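Local atomic coordinates of superoxide dismutase 1 (Perkinsus marinus, PDB entry 2CW2), a protein that probably converts superoxide radicals to hydrogen peroxide and molecular oxygen at a bound iron ion, protecting cells from a toxic by-product of their own metabolism. Residues 39-42 against 43-46; 47-51 against 52-56; 118-122 against 123-127. All coordinates share one frame; numbering follows the deposited sequence.

Interaction 1 (39-42 against 43-46)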
loop_
_atom_site.group_PDB
_atom_site.type_symbol
_atom_site.label_atom_id
_atom_site.label_comp_id
_atom_site.label_asym_id
_atom_site.label_seq_id
_atom_site.Cartn_x
_atom_site.Cartn_y
_atom_site.Cartn_z
ATOM N N PRO A 39 -2.727 15.788 -18.425
ATOM C CA PRO A 39 -2.947 16.083 -19.852
ATOM C C PRO A 39 -4.410 16.031 -20.322
ATOM O O PRO A 39 -4.643 16.076 -21.532
ATOM C CB PRO A 39 -2.078 15.042 -20.583
ATOM C CG PRO A 39 -1.692 14.000 -19.548
ATOM C CD PRO A 39 -2.174 14.445 -18.194
ATOM N N TYR A 40 -5.364 15.948 -19.392
ATOM C CA TYR A 40 -6.790 15.886 -19.718
ATOM C C TYR A 40 -7.568 16.455 -18.531
ATOM O O TYR A 40 -7.027 16.574 -17.410
ATOM C CB TYR A 40 -7.223 14.428 -20.011
ATOM C CG TYR A 40 -6.432 13.425 -19.186
ATOM C CD1 TYR A 40 -6.699 13.251 -17.827
ATOM C CD2 TYR A 40 -5.386 12.690 -19.758
ATOM C CE1 TYR A 40 -5.944 12.382 -17.052
ATOM C CE2 TYR A 40 -4.624 11.811 -18.991
ATOM C CZ TYR A 40 -4.916 11.667 -17.634
ATOM O OH TYR A 40 -4.176 10.807 -16.858
ATOM N N VAL A 41 -8.833 16.801 -18.761
ATOM C CA VAL A 41 -9.665 17.344 -17.692
ATOM C C VAL A 41 -10.074 16.198 -16.756
ATOM O O VAL A 41 -9.898 15.015 -17.081
ATOM C CB VAL A 41 -10.903 18.058 -18.248
ATOM C CG1 VAL A 41 -10.472 19.174 -19.214
ATOM C CG2 VAL A 41 -11.805 17.040 -18.935
ATOM N N LYS A 42 -10.602 16.551 -15.594
ATOM C CA LYS A 42 -10.843 15.570 -14.541
ATOM C C LYS A 42 -11.840 14.464 -14.882
ATOM O O LYS A 42 -11.687 13.331 -14.396
ATOM C CB LYS A 42 -11.247 16.276 -13.249
ATOM C CG LYS A 42 -10.139 17.153 -12.673
ATOM C CD LYS A 42 -8.978 16.309 -12.109
ATOM C CE LYS A 42 -7.896 17.184 -11.470
ATOM N NZ LYS A 42 -8.383 17.936 -10.278
ATOM N N ASN A 43 -12.833 14.756 -15.729
ATOM C CA ASN A 43 -13.826 13.726 -16.045
ATOM C C ASN A 43 -13.510 12.933 -17.324
ATOM O O ASN A 43 -14.316 12.117 -17.791
ATOM C CB ASN A 43 -15.259 14.312 -16.060
ATOM C CG ASN A 43 -15.540 15.172 -17.269
ATOM O OD1 ASN A 43 -14.717 15.278 -18.181
ATOM N ND2 ASN A 43 -16.742 15.777 -17.301
ATOM N N ALA A 44 -12.302 13.139 -17.842
ATOM C CA ALA A 44 -11.962 12.695 -19.184
ATOM C C ALA A 44 -11.787 11.175 -19.309
ATOM O O ALA A 44 -11.906 10.639 -20.410
ATOM C CB ALA A 44 -10.730 13.421 -19.688
ATOM N N LEU A 45 -11.501 10.511 -18.186
ATOM C CA LEU A 45 -11.263 9.067 -18.141
ATOM C C LEU A 45 -12.475 8.258 -17.654
ATOM O O LEU A 45 -12.396 7.032 -17.466
ATOM C CB LEU A 45 -10.037 8.759 -17.252
ATOM C CG LEU A 45 -8.770 9.535 -17.588
ATOM C CD1 LEU A 45 -7.605 8.992 -16.770
ATOM C CD2 LEU A 45 -8.477 9.461 -19.091
ATOM N N GLU A 46 -13.608 8.927 -17.457
ATOM C CA GLU A 46 -14.824 8.223 -17.033
ATOM C C GLU A 46 -15.374 7.361 -18.169
ATOM O O GLU A 46 -15.252 7.728 -19.342
ATOM C CB GLU A 46 -15.879 9.225 -16.546
ATOM C CG GLU A 46 -16.010 9.251 -15.010
ATOM C CD GLU A 46 -15.696 10.613 -14.426
ATOM O OE1 GLU A 46 -16.101 10.932 -13.279
ATOM O OE2 GLU A 46 -15.022 11.378 -15.131
HETATM O O HOH W 1 -12.012 10.871 -15.296
#
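Two overlapping type I beta turns, Val-41 to Ala-44 and Asn-43 to Glu-46, fold this loop so that Leu-45 comes back over the ring of Tyr-40. CD2 of Leu-45 sits 4.2 Å from the ring centroid of Tyr-40, only 4° off the normal, a CH-pi contact, while CD1 of Leu-45 is 3.8 Å from CE1 of Tyr-40. CD of Pro-39 covers the opposite face, nearer the rim. An aromatic and a branched apolar residue suit this buried side; Tyr-40 OH bonds to Phe-109 O. A chi1 of 33°, off the usual staggered values, turns the ring of Tyr-40 toward Leu-45, while the small methyl of Ala-44 packs with its CB 3.7 Å from CB of Tyr-40.

The first turn is closed by Ala-44 N on Val-41 O (3.1 Å). A water bridges Lys-42 O (2.6 Å) and Leu-45 N (3.0 Å), accepting from the N-H of Leu-45. The polar ends of Lys-42 and Glu-46 reach onward, to Asp-59 and to Ala-51 N respectively. The two overlapping turns form the loop that leads into helix 51-73 of the alpha-hairpin domain of this iron/manganese superoxide dismutase.

Interaction 2 (47-51 against 52-56)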
loop_
_atom_site.group_PDB
_atom_site.type_symbol
_atom_site.label_atom_id
_atom_site.label_comp_id
_atom_site.label_asym_id
_atom_site.label_seq_id
_atom_site.Cartn_x
_atom_site.Cartn_y
_atom_site.Cartn_z
ATOM N N PRO A 47 -15.994 6.228 -17.845
ATOM C CA PRO A 47 -16.262 5.794 -16.468
ATOM C C PRO A 47 -15.169 4.934 -15.826
ATOM O O PRO A 47 -15.314 4.502 -14.668
ATOM C CB PRO A 47 -17.536 4.961 -16.631
ATOM C CG PRO A 47 -17.356 4.300 -17.982
ATOM C CD PRO A 47 -16.537 5.284 -18.839
ATOM N N HIS A 48 -14.082 4.694 -16.559
ATOM C CA HIS A 48 -13.016 3.810 -16.095
ATOM C C HIS A 48 -12.279 4.344 -14.858
ATOM O O HIS A 48 -11.891 3.584 -13.981
ATOM C CB HIS A 48 -12.030 3.576 -17.251
ATOM C CG HIS A 48 -12.716 3.328 -18.557
ATOM N ND1 HIS A 48 -13.508 2.224 -18.772
ATOM C CD2 HIS A 48 -12.790 4.072 -19.686
ATOM C CE1 HIS A 48 -14.009 2.275 -19.994
ATOM N NE2 HIS A 48 -13.595 3.388 -20.567
ATOM N N MET A 49 -12.079 5.653 -14.803
ATOM C CA MET A 49 -11.439 6.283 -13.655
ATOM C C MET A 49 -12.182 7.586 -13.404
ATOM O O MET A 49 -12.386 8.373 -14.335
ATOM C CB MET A 49 -9.955 6.580 -13.948
ATOM C CG MET A 49 -9.129 7.047 -12.733
ATOM S SD MET A 49 -7.383 7.239 -13.133
ATOM C CE MET A 49 -6.912 5.500 -13.507
ATOM N N SER A 50 -12.594 7.810 -12.158
ATOM C CA SER A 50 -13.467 8.941 -11.860
ATOM C C SER A 50 -12.718 10.255 -11.757
ATOM O O SER A 50 -11.510 10.274 -11.521
ATOM C CB SER A 50 -14.239 8.718 -10.561
ATOM O OG SER A 50 -13.383 8.691 -9.429
ATOM N N ALA A 51 -13.460 11.358 -11.892
ATOM C CA ALA A 51 -12.915 12.684 -11.578
ATOM C C ALA A 51 -12.447 12.776 -10.126
ATOM O O ALA A 51 -11.429 13.423 -9.816
ATOM C CB ALA A 51 -13.962 13.778 -11.866
ATOM N N GLU A 52 -13.182 12.136 -9.223
ATOM C CA GLU A 52 -12.796 12.182 -7.815
ATOM C C GLU A 52 -11.425 11.501 -7.627
ATOM O O GLU A 52 -10.557 12.014 -6.905
ATOM C CB GLU A 52 -13.862 11.531 -6.915
ATOM C CG GLU A 52 -13.453 11.590 -5.453
ATOM C CD GLU A 52 -14.436 10.942 -4.503
ATOM O OE1 GLU A 52 -15.514 10.514 -4.947
ATOM O OE2 GLU A 52 -14.122 10.881 -3.290
ATOM N N THR A 53 -11.220 10.372 -8.312
ATOM C CA THR A 53 -9.916 9.691 -8.272
ATOM C C THR A 53 -8.791 10.568 -8.817
ATOM O O THR A 53 -7.757 10.746 -8.170
ATOM C CB THR A 53 -9.978 8.364 -9.014
ATOM O OG1 THR A 53 -10.689 7.425 -8.205
ATOM C CG2 THR A 53 -8.565 7.724 -9.175
ATOM N N LEU A 54 -8.989 11.142 -9.990
ATOM C CA LEU A 54 -7.961 12.021 -10.528
ATOM C C LEU A 54 -7.644 13.213 -9.629
ATOM O O LEU A 54 -6.489 13.635 -9.534
ATOM C CB LEU A 54 -8.323 12.464 -11.933
ATOM C CG LEU A 54 -8.104 11.386 -12.999
ATOM C CD1 LEU A 54 -8.565 11.879 -14.376
ATOM C CD2 LEU A 54 -6.637 10.956 -13.037
ATOM N N THR A 55 -8.660 13.757 -8.964
ATOM C CA THR A 55 -8.457 14.887 -8.076
ATOM C C THR A 55 -7.602 14.497 -6.880
ATOM O O THR A 55 -6.603 15.144 -6.588
ATOM C CB THR A 55 -9.808 15.468 -7.651
ATOM O OG1 THR A 55 -10.467 15.924 -8.836
ATOM C CG2 THR A 55 -9.625 16.757 -6.843
ATOM N N TYR A 56 -7.977 13.435 -6.185
ATOM C CA TYR A 56 -7.192 13.012 -5.030
ATOM C C TYR A 56 -5.809 12.491 -5.434
ATOM O O TYR A 56 -4.790 12.844 -4.826
ATOM C CB TYR A 56 -7.937 11.939 -4.245
ATOM C CG TYR A 56 -8.950 12.520 -3.296
ATOM C CD1 TYR A 56 -8.567 12.930 -2.026
ATOM C CD2 TYR A 56 -10.283 12.687 -3.676
ATOM C CE1 TYR A 56 -9.472 13.472 -1.145
ATOM C CE2 TYR A 56 -11.207 13.236 -2.794
ATOM C CZ TYR A 56 -10.785 13.628 -1.523
ATOM O OH TYR A 56 -11.670 14.185 -0.623
#
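Pro-47 CD lies over the centre of one face of the His-48 ring, and the edge of the Tyr-56 ring has Glu-52 O in its plane. At the carbonyl of Ala-51, the backbone N and OG1 of Thr-55 both bond to Ala-51 O, each at 2.9 Å and tilted to opposite sides of its plane.

Ser-50 is the N-cap of helix 51-73. Its OG, lodged between the backbone N and the carbonyl carbon (chi1 66°), accepts from Thr-53 N at 3.0 Å, while Ser-50 O takes Leu-54 N at 3.1 Å. A short hydroxyl side chain is well suited to this place, since it can fold back to an N-H of the first turn. On the buried side, the flexible Met-49 lies across its neighbours at about a right angle, CG 3.7 Å from CG2 of Thr-53 and SD 3.8 Å from CD2 of Leu-54.

Glu-52 points elsewhere, pairing with Arg-198 of the second subunit. Asp-196, which bonds to both Ser-50 OG and Thr-53 OG1, and Glu-46, bonded to Ala-51 N, lie at the positive end of the helix dipole, which would be expected to favour their ionised forms.

Interaction 3 (118-122 against 123-127)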
loop_
_atom_site.group_PDB
_atom_site.type_symbol
_atom_site.label_atom_id
_atom_site.label_comp_id
_atom_site.label_asym_id
_atom_site.label_seq_id
_atom_site.Cartn_x
_atom_site.Cartn_y
_atom_site.Cartn_z
ATOM N N GLY A 118 -7.861 -0.019 -26.096
ATOM C CA GLY A 118 -7.882 -0.893 -27.246
ATOM C C GLY A 118 -6.535 -1.492 -27.617
ATOM O O GLY A 118 -5.548 -1.458 -26.847
ATOM N N GLU A 119 -6.498 -2.071 -28.805
ATOM C CA GLU A 119 -5.293 -2.753 -29.268
ATOM C C GLU A 119 -4.235 -1.716 -29.657
ATOM O O GLU A 119 -4.556 -0.637 -30.175
ATOM C CB GLU A 119 -5.657 -3.657 -30.443
ATOM C CG GLU A 119 -6.357 -4.927 -29.991
ATOM C CD GLU A 119 -6.999 -5.702 -31.128
ATOM O OE1 GLU A 119 -7.853 -6.572 -30.832
ATOM O OE2 GLU A 119 -6.663 -5.457 -32.306
ATOM N N PRO A 120 -2.969 -2.008 -29.379
ATOM C CA PRO A 120 -1.899 -1.081 -29.746
ATOM C C PRO A 120 -1.673 -1.067 -31.263
ATOM O O PRO A 120 -1.943 -2.072 -31.955
ATOM C CB PRO A 120 -0.673 -1.680 -29.049
ATOM C CG PRO A 120 -0.958 -3.173 -29.094
ATOM C CD PRO A 120 -2.460 -3.233 -28.729
ATOM N N THR A 121 -1.181 0.058 -31.769
ATOM C CA THR A 121 -0.732 0.149 -33.155
ATOM C C THR A 121 0.731 0.619 -33.185
ATOM O O THR A 121 1.316 0.905 -32.137
ATOM C CB THR A 121 -1.640 1.107 -34.013
ATOM O OG1 THR A 121 -1.491 2.466 -33.586
ATOM C CG2 THR A 121 -3.152 0.840 -33.782
ATOM N N GLY A 122 1.321 0.700 -34.378
ATOM C CA GLY A 122 2.669 1.229 -34.514
ATOM C C GLY A 122 3.751 0.345 -33.908
ATOM O O GLY A 122 3.592 -0.863 -33.779
ATOM N N LYS A 123 4.866 0.946 -33.511
ATOM C CA LYS A 123 6.002 0.148 -33.079
ATOM C C LYS A 123 5.780 -0.724 -31.824
ATOM O O LYS A 123 6.269 -1.851 -31.784
ATOM C CB LYS A 123 7.267 1.001 -32.904
ATOM C CG LYS A 123 8.528 0.144 -32.895
ATOM C CD LYS A 123 8.876 -0.321 -34.319
ATOM C CE LYS A 123 9.096 0.881 -35.277
ATOM N NZ LYS A 123 8.215 0.937 -36.516
ATOM N N ILE A 124 5.072 -0.242 -30.804
ATOM C CA ILE A 124 4.902 -1.132 -29.626
ATOM C C ILE A 124 4.104 -2.350 -30.008
ATOM O O ILE A 124 4.303 -3.412 -29.436
ATOM C CB ILE A 124 4.160 -0.550 -28.377
ATOM C CG1 ILE A 124 3.583 0.811 -28.636
ATOM C CG2 ILE A 124 4.898 -0.871 -27.015
ATOM C CD1 ILE A 124 2.237 0.670 -29.229
ATOM N N ALA A 125 3.144 -2.194 -30.920
ATOM C CA ALA A 125 2.329 -3.341 -31.300
ATOM C C ALA A 125 3.232 -4.424 -31.878
ATOM O O ALA A 125 3.109 -5.620 -31.562
ATOM C CB ALA A 125 1.240 -2.915 -32.300
ATOM N N GLU A 126 4.166 -3.994 -32.720
ATOM C CA GLU A 126 5.132 -4.891 -33.338
ATOM C C GLU A 126 6.002 -5.577 -32.278
ATOM O O GLU A 126 6.221 -6.783 -32.336
ATOM C CB GLU A 126 6.001 -4.091 -34.329
ATOM C CG GLU A 126 7.077 -4.879 -35.055
ATOM C CD GLU A 126 7.882 -3.982 -35.991
ATOM O OE1 GLU A 126 9.127 -3.937 -35.846
ATOM O OE2 GLU A 126 7.255 -3.300 -36.849
ATOM N N LEU A 127 6.485 -4.806 -31.311
ATOM C CA LEU A 127 7.406 -5.331 -30.290
ATOM C C LEU A 127 6.671 -6.243 -29.331
ATOM O O LEU A 127 7.220 -7.254 -28.861
ATOM C CB LEU A 127 8.084 -4.182 -29.534
ATOM C CG LEU A 127 9.047 -3.348 -30.403
ATOM C CD1 LEU A 127 9.493 -2.085 -29.683
ATOM C CD2 LEU A 127 10.260 -4.158 -30.845
#
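With chi1 at 7°, CG1 of Ile-124 nearly eclipses its own backbone N, and chi2 at 87° then brings CD1 to Pro-120 and Thr-121 O. The methyl arrives 3.7 Å from CB of Pro-120 and only 3.1 Å from Thr-121 O, a tight meeting of carbon and carbonyl oxygen; together with the unusual first torsion it suggests a strained side chain. Ala-125 comes to the same proline from the next position of the helix, its CB 3.9 Å from CG of Pro-120. The methyl of Ala-125 is small enough to lie 3.3 Å from Pro-120 O as well, so the chain can run close to the helix here. Pro-120 suits the place because its rigid ring offers CB to Ile-124 and CG to Ala-125.

The contact forms the start of helix 122-132, in the C-terminal domain of the iron/manganese superoxide dismutases. Gly-122 carries the chain round with phi at 68°, a conformation easily reached by a residue without a side chain. Its carbonyl oxygen is held loosely by the first turn: Ala-125 N is 3.2 Å from Gly-122 O in a weak, strongly bent bond, and Glu-126 N lies 3.4 Å from Gly-122 O in a straighter but also weak one.

Helix 214-223 adds two further bonds, for the side-chain amide of Asn-218 accepts from Ile-124 N and donates to Thr-121 O, tying both sides of the contact to one group. Trp-214 of that helix touches both Pro-120 and Ile-124, and Phe-135 adds a second aromatic beside Pro-120. Towards the exposed side, the bent chain of Lys-123 leads away from the preceding loop and touches Val-221.

Interactions 1 and 2 are consecutive, partly buried and only about 8 Å apart between centres; both serve the beginning of helix 51-73. Their segments share the bond of Glu-46 to Ala-51 N and a probable one from Lys-42 NZ to Thr-55 OG1. Interaction 1 relies on aromatic and aliphatic packing beside turns and a water, whereas interaction 2, nearer the iron and reaching the second subunit, relies on a serine cap, helical backbone bonds and hydroxyls, with a methionine packed on the buried side. Interaction 3 also begins a helix, but at the surface, in the C-terminal domain, its centre about 23 and 27 Å from those of interactions 1 and 2. There, weak backbone bonds and apolar contacts replace the serine cap.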